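Local coordinates for glycoside hydrolase family 61 protein (PDB 5UFV) that oxidatively cleaves the glycosidic bonds of cellulose at a copper centre, yielding C1-oxidised products, at residues Y85-D90 / N150-H155. Sequence-based numbering, arbitrary orientation.
Sequences YKCPGD and NYLVRH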
loop_
_atom_site.group_PDB
_atom_site.type_symbol
_atom_site.label_atom_id
_atom_site.label_comp_id
_atom_site.label_asym_id
_atom_site.label_seq_id
_atom_site.Cartn_x
_atom_site.Cartn_y
_atom_site.Cartn_z
ATOM N N TYR A 85 7.659 7.464 -0.822
ATOM C CA TYR A 85 8.338 8.222 0.203
ATOM C C TYR A 85 9.718 8.522 -0.320
ATOM O O TYR A 85 10.456 7.610 -0.691
ATOM C CB TYR A 85 8.409 7.400 1.498
ATOM C CG TYR A 85 9.157 8.055 2.618
ATOM C CD1 TYR A 85 10.547 8.144 2.605
ATOM C CD2 TYR A 85 8.487 8.559 3.702
ATOM C CE1 TYR A 85 11.244 8.753 3.631
ATOM C CE2 TYR A 85 9.168 9.154 4.745
ATOM C CZ TYR A 85 10.552 9.253 4.707
ATOM O OH TYR A 85 11.207 9.852 5.761
ATOM N N LYS A 86 10.049 9.804 -0.332
ATOM C CA LYS A 86 11.330 10.267 -0.813
ATOM C C LYS A 86 12.403 10.149 0.263
ATOM O O LYS A 86 12.413 10.926 1.210
ATOM C CB LYS A 86 11.202 11.722 -1.257
ATOM C CG LYS A 86 12.501 12.359 -1.728
ATOM C CD LYS A 86 12.780 12.068 -3.177
ATOM C CE LYS A 86 14.225 12.374 -3.553
ATOM N NZ LYS A 86 14.518 13.820 -3.490
ATOM N N CYS A 87 13.317 9.202 0.100
ATOM C CA CYS A 87 14.436 9.078 1.013
ATOM C C CYS A 87 15.339 10.326 0.925
ATOM O O CYS A 87 15.721 10.736 -0.160
ATOM C CB CYS A 87 15.253 7.794 0.732
ATOM S SG CYS A 87 14.402 6.245 1.130
ATOM N N PRO A 88 15.690 10.919 2.077
ATOM C CA PRO A 88 16.585 12.082 2.087
ATOM C C PRO A 88 17.909 11.809 1.409
ATOM O O PRO A 88 18.432 12.689 0.726
ATOM C CB PRO A 88 16.828 12.351 3.584
ATOM C CG PRO A 88 15.759 11.620 4.320
ATOM C CD PRO A 88 15.297 10.492 3.439
ATOM N N GLY A 89 18.469 10.612 1.612
ATOM C CA GLY A 89 19.702 10.229 0.923
ATOM C C GLY A 89 19.780 8.770 0.561
ATOM O O GLY A 89 19.013 8.263 -0.269
ATOM N N ASP A 90 20.732 8.104 1.191
ATOM C CA ASP A 90 20.981 6.682 1.011
ATOM C C ASP A 90 19.760 5.882 1.467
ATOM O O ASP A 90 19.157 6.221 2.496
ATOM C CB ASP A 90 22.184 6.343 1.885
ATOM C CG ASP A 90 22.689 4.939 1.698
ATOM O OD1 ASP A 90 22.310 4.289 0.703
ATOM O OD2 ASP A 90 23.476 4.484 2.571
ATOM N N ASN A 150 16.156 8.205 -4.451
ATOM C CA ASN A 150 15.817 6.948 -3.816
ATOM C C ASN A 150 14.482 7.045 -3.145
ATOM O O ASN A 150 14.288 7.933 -2.307
ATOM C CB ASN A 150 16.876 6.574 -2.791
ATOM C CG ASN A 150 18.248 6.461 -3.406
ATOM O OD1 ASN A 150 18.398 6.267 -4.622
ATOM N ND2 ASN A 150 19.256 6.617 -2.580
ATOM N N TYR A 151 13.564 6.138 -3.495
ATOM C CA TYR A 151 12.233 6.136 -2.902
ATOM C C TYR A 151 11.855 4.771 -2.368
ATOM O O TYR A 151 12.238 3.750 -2.923
ATOM C CB TYR A 151 11.160 6.505 -3.926
ATOM C CG TYR A 151 11.078 7.942 -4.379
ATOM C CD1 TYR A 151 11.861 8.393 -5.432
ATOM C CD2 TYR A 151 10.157 8.813 -3.832
ATOM C CE1 TYR A 151 11.772 9.695 -5.891
ATOM C CE2 TYR A 151 10.054 10.136 -4.277
ATOM C CZ TYR A 151 10.862 10.578 -5.316
ATOM O OH TYR A 151 10.793 11.885 -5.792
ATOM N N LEU A 152 11.042 4.766 -1.321
ATOM C CA LEU A 152 10.345 3.556 -0.904
ATOM C C LEU A 152 8.977 3.596 -1.534
ATOM O O LEU A 152 8.423 4.664 -1.763
ATOM C CB LEU A 152 10.186 3.493 0.598
ATOM C CG LEU A 152 11.425 3.801 1.433
ATOM C CD1 LEU A 152 11.061 3.701 2.903
ATOM C CD2 LEU A 152 12.553 2.850 1.093
ATOM N N VAL A 153 8.442 2.426 -1.830
ATOM C CA VAL A 153 7.070 2.327 -2.281
ATOM C C VAL A 153 6.395 1.381 -1.326
ATOM O O VAL A 153 6.997 0.397 -0.969
ATOM C CB VAL A 153 6.977 1.771 -3.695
ATOM C CG1 VAL A 153 7.722 0.446 -3.816
ATOM C CG2 VAL A 153 5.515 1.607 -4.094
ATOM N N ARG A 154 5.163 1.672 -0.904
ATOM C CA ARG A 154 4.489 0.887 0.150
ATOM C C ARG A 154 3.104 0.458 -0.308
ATOM O O ARG A 154 2.278 1.311 -0.687
ATOM C CB ARG A 154 4.385 1.731 1.432
ATOM C CG ARG A 154 3.495 1.186 2.532
ATOM C CD ARG A 154 3.585 2.116 3.728
ATOM N NE ARG A 154 2.749 1.644 4.820
ATOM C CZ ARG A 154 1.414 1.748 4.846
ATOM N NH1 ARG A 154 0.750 2.361 3.843
ATOM N NH2 ARG A 154 0.742 1.239 5.886
ATOM N N HIS A 155 2.842 -0.849 -0.278
ATOM C CA HIS A 155 1.527 -1.364 -0.635
ATOM C C HIS A 155 0.831 -1.726 0.619
ATOM O O HIS A 155 1.440 -2.310 1.491
ATOM C CB HIS A 155 1.619 -2.585 -1.546
ATOM C CG HIS A 155 2.116 -2.254 -2.912
ATOM N ND1 HIS A 155 3.448 -2.018 -3.180
ATOM C CD2 HIS A 155 1.456 -2.031 -4.070
ATOM C CE1 HIS A 155 3.590 -1.699 -4.453
ATOM N NE2 HIS A 155 2.397 -1.694 -5.012
HETATM O O HOH W 1 16.751 10.378 -2.560
#
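Y85 and L152 form an antiparallel hydrogen-bonded pair: L152 N donates to Y85 O (3.0 Å), while the return bond from Y85 N to L152 O is weak. Past the non-hydrogen-bonded pair K86-Y151, C87 N reaches N150 O at 2.9 Å. A water bridges C87 O to N150 N. The N150 side chain reaches the 87-90 loop, its ND2 donating to G89 O (2.8 Å), with the donor tilted 32° from the carbonyl plane. On one face of the sheet K86 bends at chi2 (85°), laying CD over a face of the Y151 ring, 3.2 Å from CZ. An alanine in place of Y151 would probably leave the K86 methylenes without their aromatic support and A147 O without its hydroxyl partner. On the other face C87 SG, in disulfide linkage with C94, lies 3.9 Å from L152 CG, and the CB atoms of Y85 and L152 pack together. The contact joins strand 80-86 to strand 149-159 in the mixed sheet of the AA9 beta-sandwich, away from the copper; strand 101-107 flanks 80-86, with W101 against Y85 and L152, and strand 167-177 borders 149-159.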